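Local coordinates for hypothetical protein (Streptococcus pneumoniae, PDB 2HIY) that is of unknown function but belongs to the DUF1697 family of conserved bacterial proteins, at residues D[27-30]-D[31-35]; D[53-56]-D[57-60]. All blocks are in the same frame, centred on the assembly; numbering follows the deposited sequence.

Contact 1 of 2, residues D[27-30]-D[31-35]; sequences LRQE and LTNLG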
loop_
_atom_site.group_PDB
_atom_site.type_symbol
_atom_site.label_atom_id
_atom_site.label_comp_id
_atom_site.label_asym_id
_atom_site.label_seq_id
_atom_site.Cartn_x
_atom_site.Cartn_y
_atom_site.Cartn_z
ATOM N N LEU D 27 -18.837 -19.080 -9.454
ATOM C CA LEU D 27 -19.988 -18.920 -8.582
ATOM C C LEU D 27 -21.309 -19.001 -9.380
ATOM O O LEU D 27 -22.267 -19.640 -8.921
ATOM C CB LEU D 27 -19.897 -17.581 -7.830
ATOM C CG LEU D 27 -21.008 -17.357 -6.801
ATOM C CD1 LEU D 27 -21.014 -18.449 -5.734
ATOM C CD2 LEU D 27 -20.887 -15.988 -6.156
ATOM N N ARG D 28 -21.405 -18.328 -10.525
ATOM C CA ARG D 28 -22.622 -18.395 -11.326
ATOM C C ARG D 28 -22.941 -19.839 -11.700
ATOM O O ARG D 28 -24.096 -20.256 -11.591
ATOM C CB ARG D 28 -22.545 -17.489 -12.575
ATOM C CG ARG D 28 -22.365 -16.026 -12.227
ATOM C CD ARG D 28 -22.645 -15.143 -13.464
ATOM N NE ARG D 28 -21.762 -15.477 -14.579
ATOM C CZ ARG D 28 -20.606 -14.876 -14.863
ATOM N NH1 ARG D 28 -20.153 -13.878 -14.115
ATOM N NH2 ARG D 28 -19.899 -15.298 -15.895
ATOM N N GLN D 29 -21.934 -20.599 -12.118
ATOM C CA GLN D 29 -22.155 -22.012 -12.474
ATOM C C GLN D 29 -22.583 -22.823 -11.255
ATOM O O GLN D 29 -23.504 -23.656 -11.335
ATOM C CB GLN D 29 -20.893 -22.626 -13.124
ATOM C CG GLN D 29 -20.936 -24.164 -13.297
ATOM C CD GLN D 29 -21.830 -24.591 -14.430
ATOM O OE1 GLN D 29 -21.397 -24.630 -15.584
ATOM N NE2 GLN D 29 -23.087 -24.930 -14.118
ATOM N N GLU D 30 -21.895 -22.621 -10.137
ATOM C CA GLU D 30 -22.223 -23.354 -8.914
ATOM C C GLU D 30 -23.643 -23.059 -8.407
ATOM O O GLU D 30 -24.375 -23.971 -8.010
ATOM C CB GLU D 30 -21.201 -22.991 -7.849
ATOM C CG GLU D 30 -19.828 -23.568 -8.157
ATOM C CD GLU D 30 -18.670 -22.806 -7.555
ATOM O OE1 GLU D 30 -18.858 -21.822 -6.797
ATOM O OE2 GLU D 30 -17.529 -23.212 -7.886
ATOM N N LEU D 31 -24.047 -21.790 -8.448
ATOM C CA LEU D 31 -25.419 -21.454 -8.023
ATOM C C LEU D 31 -26.459 -21.985 -9.002
ATOM O O LEU D 31 -27.573 -22.326 -8.613
ATOM C CB LEU D 31 -25.581 -19.941 -7.849
ATOM C CG LEU D 31 -24.740 -19.365 -6.702
ATOM C CD1 LEU D 31 -24.905 -17.837 -6.670
ATOM C CD2 LEU D 31 -25.131 -19.985 -5.353
ATOM N N THR D 32 -26.108 -22.081 -10.277
ATOM C CA THR D 32 -26.992 -22.686 -11.274
ATOM C C THR D 32 -27.152 -24.168 -10.932
ATOM O O THR D 32 -28.275 -24.705 -10.938
ATOM C CB THR D 32 -26.444 -22.471 -12.711
ATOM O OG1 THR D 32 -26.344 -21.071 -12.973
ATOM C CG2 THR D 32 -27.380 -23.062 -13.763
ATOM N N ASN D 33 -26.044 -24.834 -10.613
ATOM C CA ASN D 33 -26.126 -26.242 -10.198
ATOM C C ASN D 33 -26.935 -26.418 -8.918
ATOM O O ASN D 33 -27.604 -27.451 -8.747
ATOM C CB ASN D 33 -24.716 -26.787 -9.998
ATOM C CG ASN D 33 -23.983 -26.986 -11.311
ATOM O OD1 ASN D 33 -24.591 -26.979 -12.387
ATOM N ND2 ASN D 33 -22.656 -27.177 -11.225
ATOM N N LEU D 34 -26.859 -25.441 -8.019
ATOM C CA LEU D 34 -27.630 -25.432 -6.770
ATOM C C LEU D 34 -29.131 -25.331 -7.042
ATOM O O LEU D 34 -29.946 -25.638 -6.154
ATOM C CB LEU D 34 -27.150 -24.297 -5.857
ATOM C CG LEU D 34 -27.670 -24.200 -4.414
ATOM C CD1 LEU D 34 -27.239 -25.406 -3.564
ATOM C CD2 LEU D 34 -27.214 -22.909 -3.786
ATOM N N GLY D 35 -29.511 -24.892 -8.238
ATOM C CA GLY D 35 -30.919 -24.792 -8.613
ATOM C C GLY D 35 -31.465 -23.371 -8.775
ATOM O O GLY D 35 -32.675 -23.183 -8.978
#
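L27 to L31 and R28 to T32 are i to i+4 contacts along the last two turns of helix 24-34, which ends in a Schellman motif at G35. The backbone bonds are regular: L31 N gives to L27 O, and N33 N to Q29 O. The carbonyl of R28 is gripped twice, by T32 N at 3.0 Å and by T32 OG1 at 2.8 Å to the same R28 O, the two donors coming from opposite faces of the carbonyl plane. The hydroxyl reaches back because OG1 lies beside its own backbone N (chi1 -60°), so threonine suits this exposed place by bonding to the helix itself. On the buried side L27 and L31 pack obliquely, L27 CG lying 3.9 Å from L31 CD1, and both rest on I48 of the sheet and F66 of helix 56-70. On the outer side the amide planes of Q29 and N33 are turned 25° from each other, Q29 NE2 being 3.1 Å from N33 OD1. G35 takes a phi of 111°, which glycine readily adopts, and its N bonds to T32 O. R28 bonds to S41 and makes a salt bridge to E61 of the second subunit, while E30 bonds to Y71. The chemistry is thus that of an amphipathic helix: L27 and L31 face the core, T32 bonds back to the helix, and R28 and E30 reach partners beyond it.

Contact 2 of 2, residues D[53-56]-D[57-60]; sequences IDSK and AQLV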
loop_
_atom_site.group_PDB
_atom_site.type_symbol
_atom_site.label_atom_id
_atom_site.label_comp_id
_atom_site.label_asym_id
_atom_site.label_seq_id
_atom_site.Cartn_x
_atom_site.Cartn_y
_atom_site.Cartn_z
ATOM N N ILE D 53 -38.510 -19.632 -7.557
ATOM C CA ILE D 53 -39.841 -19.737 -6.991
ATOM C C ILE D 53 -39.802 -20.441 -5.630
ATOM O O ILE D 53 -40.829 -20.571 -4.967
ATOM C CB ILE D 53 -40.776 -20.473 -8.001
ATOM C CG1 ILE D 53 -42.261 -20.237 -7.697
ATOM C CG2 ILE D 53 -40.456 -21.945 -8.065
ATOM C CD1 ILE D 53 -43.167 -20.603 -8.871
ATOM N N ASP D 54 -38.620 -20.861 -5.181
ATOM C CA ASP D 54 -38.500 -21.528 -3.890
ATOM C C ASP D 54 -38.816 -20.520 -2.768
ATOM O O ASP D 54 -38.686 -19.304 -2.967
ATOM C CB ASP D 54 -37.082 -22.071 -3.728
ATOM C CG ASP D 54 -37.008 -23.281 -2.802
ATOM O OD1 ASP D 54 -38.018 -23.639 -2.145
ATOM O OD2 ASP D 54 -35.906 -23.859 -2.711
ATOM N N SER D 55 -39.205 -21.013 -1.590
ATOM C CA SER D 55 -39.517 -20.105 -0.473
ATOM C C SER D 55 -38.246 -19.407 -0.041
ATOM O O SER D 55 -37.154 -19.948 -0.172
ATOM C CB SER D 55 -40.100 -20.856 0.706
ATOM O OG SER D 55 -39.127 -21.659 1.330
ATOM N N LYS D 56 -38.382 -18.176 0.437
ATOM C CA LYS D 56 -37.193 -17.461 0.900
ATOM C C LYS D 56 -36.479 -18.217 2.010
ATOM O O LYS D 56 -35.262 -18.255 2.024
ATOM C CB LYS D 56 -37.528 -16.050 1.344
ATOM C CG LYS D 56 -36.240 -15.284 1.628
ATOM C CD LYS D 56 -36.483 -13.861 1.847
ATOM C CE LYS D 56 -35.114 -13.193 2.068
ATOM N NZ LYS D 56 -35.318 -11.810 2.466
ATOM N N ALA D 57 -37.224 -18.850 2.917
ATOM C CA ALA D 57 -36.621 -19.622 4.006
ATOM C C ALA D 57 -35.750 -20.754 3.493
ATOM O O ALA D 57 -34.653 -20.982 4.013
ATOM C CB ALA D 57 -37.691 -20.138 4.949
ATOM N N GLN D 58 -36.228 -21.441 2.460
ATOM C CA GLN D 58 -35.432 -22.504 1.871
ATOM C C GLN D 58 -34.245 -21.965 1.090
ATOM O O GLN D 58 -33.174 -22.581 1.108
ATOM C CB GLN D 58 -36.285 -23.450 1.021
ATOM C CG GLN D 58 -37.121 -24.386 1.916
ATOM C CD GLN D 58 -38.050 -25.346 1.188
ATOM O OE1 GLN D 58 -38.220 -25.300 -0.037
ATOM N NE2 GLN D 58 -38.669 -26.233 1.959
ATOM N N LEU D 59 -34.420 -20.814 0.426
ATOM C CA LEU D 59 -33.290 -20.190 -0.270
ATOM C C LEU D 59 -32.176 -19.816 0.705
ATOM O O LEU D 59 -31.003 -20.039 0.442
ATOM C CB LEU D 59 -33.725 -18.952 -1.066
ATOM C CG LEU D 59 -34.555 -19.254 -2.315
ATOM C CD1 LEU D 59 -35.115 -17.970 -2.836
ATOM C CD2 LEU D 59 -33.711 -19.919 -3.388
ATOM N N VAL D 60 -32.557 -19.214 1.829
ATOM C CA VAL D 60 -31.570 -18.837 2.847
ATOM C C VAL D 60 -30.846 -20.070 3.399
ATOM O O VAL D 60 -29.621 -20.063 3.548
ATOM C CB VAL D 60 -32.246 -18.022 3.970
ATOM C CG1 VAL D 60 -31.273 -17.779 5.147
ATOM C CG2 VAL D 60 -32.738 -16.681 3.421
#
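With chi1 of S55 at 70°, OG sits between its own backbone N and carbonyl carbon, and from there it accepts the N-H of Q58 at 3.1 Å between OG and Q58 N, with an N-H...O angle of 156°. This is the N-cap bond of helix 56-70: serine suits the position because its short side chain can stand in for the carbonyl that a first-turn N-H lacks. D54, whose CG is anti to its backbone N (chi1 -153°), folds its carboxylate back so that OD1 takes the N-H of S55 at 2.9 Å between D54 OD1 and S55 N, the donor standing above the carboxylate plane. The positive end of the helix dipole would probably favour a negative charge here. The first main-chain helical bonds follow, L59 N to S55 O and V60 N to K56 O, both 2.9 Å. L59 CD2 comes 4.0 Å from D54 CB. Beyond the cap, L59 lies against F50 and S52 of strand 47-52, joining the helix to the sheet, while the long, extended K56 carries its amine to L79 O on strand 78-81 and to E110.

Contact 1 finishes helix 24-34, and contact 2 starts helix 56-70 later in the same chain; the two centres are 15 Å apart and their nearest atoms about 6 Å, so they do not touch. What joins them is shared surroundings. L31 of contact 1 and L59 of contact 2 both reach L36, just past the end of the first helix, and both face strand 47-52. Helix 56-70 itself bridges the two sites: contact 2 caps its start, K62 further along bonds to L34 O, and L63 and F66 pack on contact 1. Contact 1 closes the C-terminal end of one helix and contact 2 the N-terminal end of another.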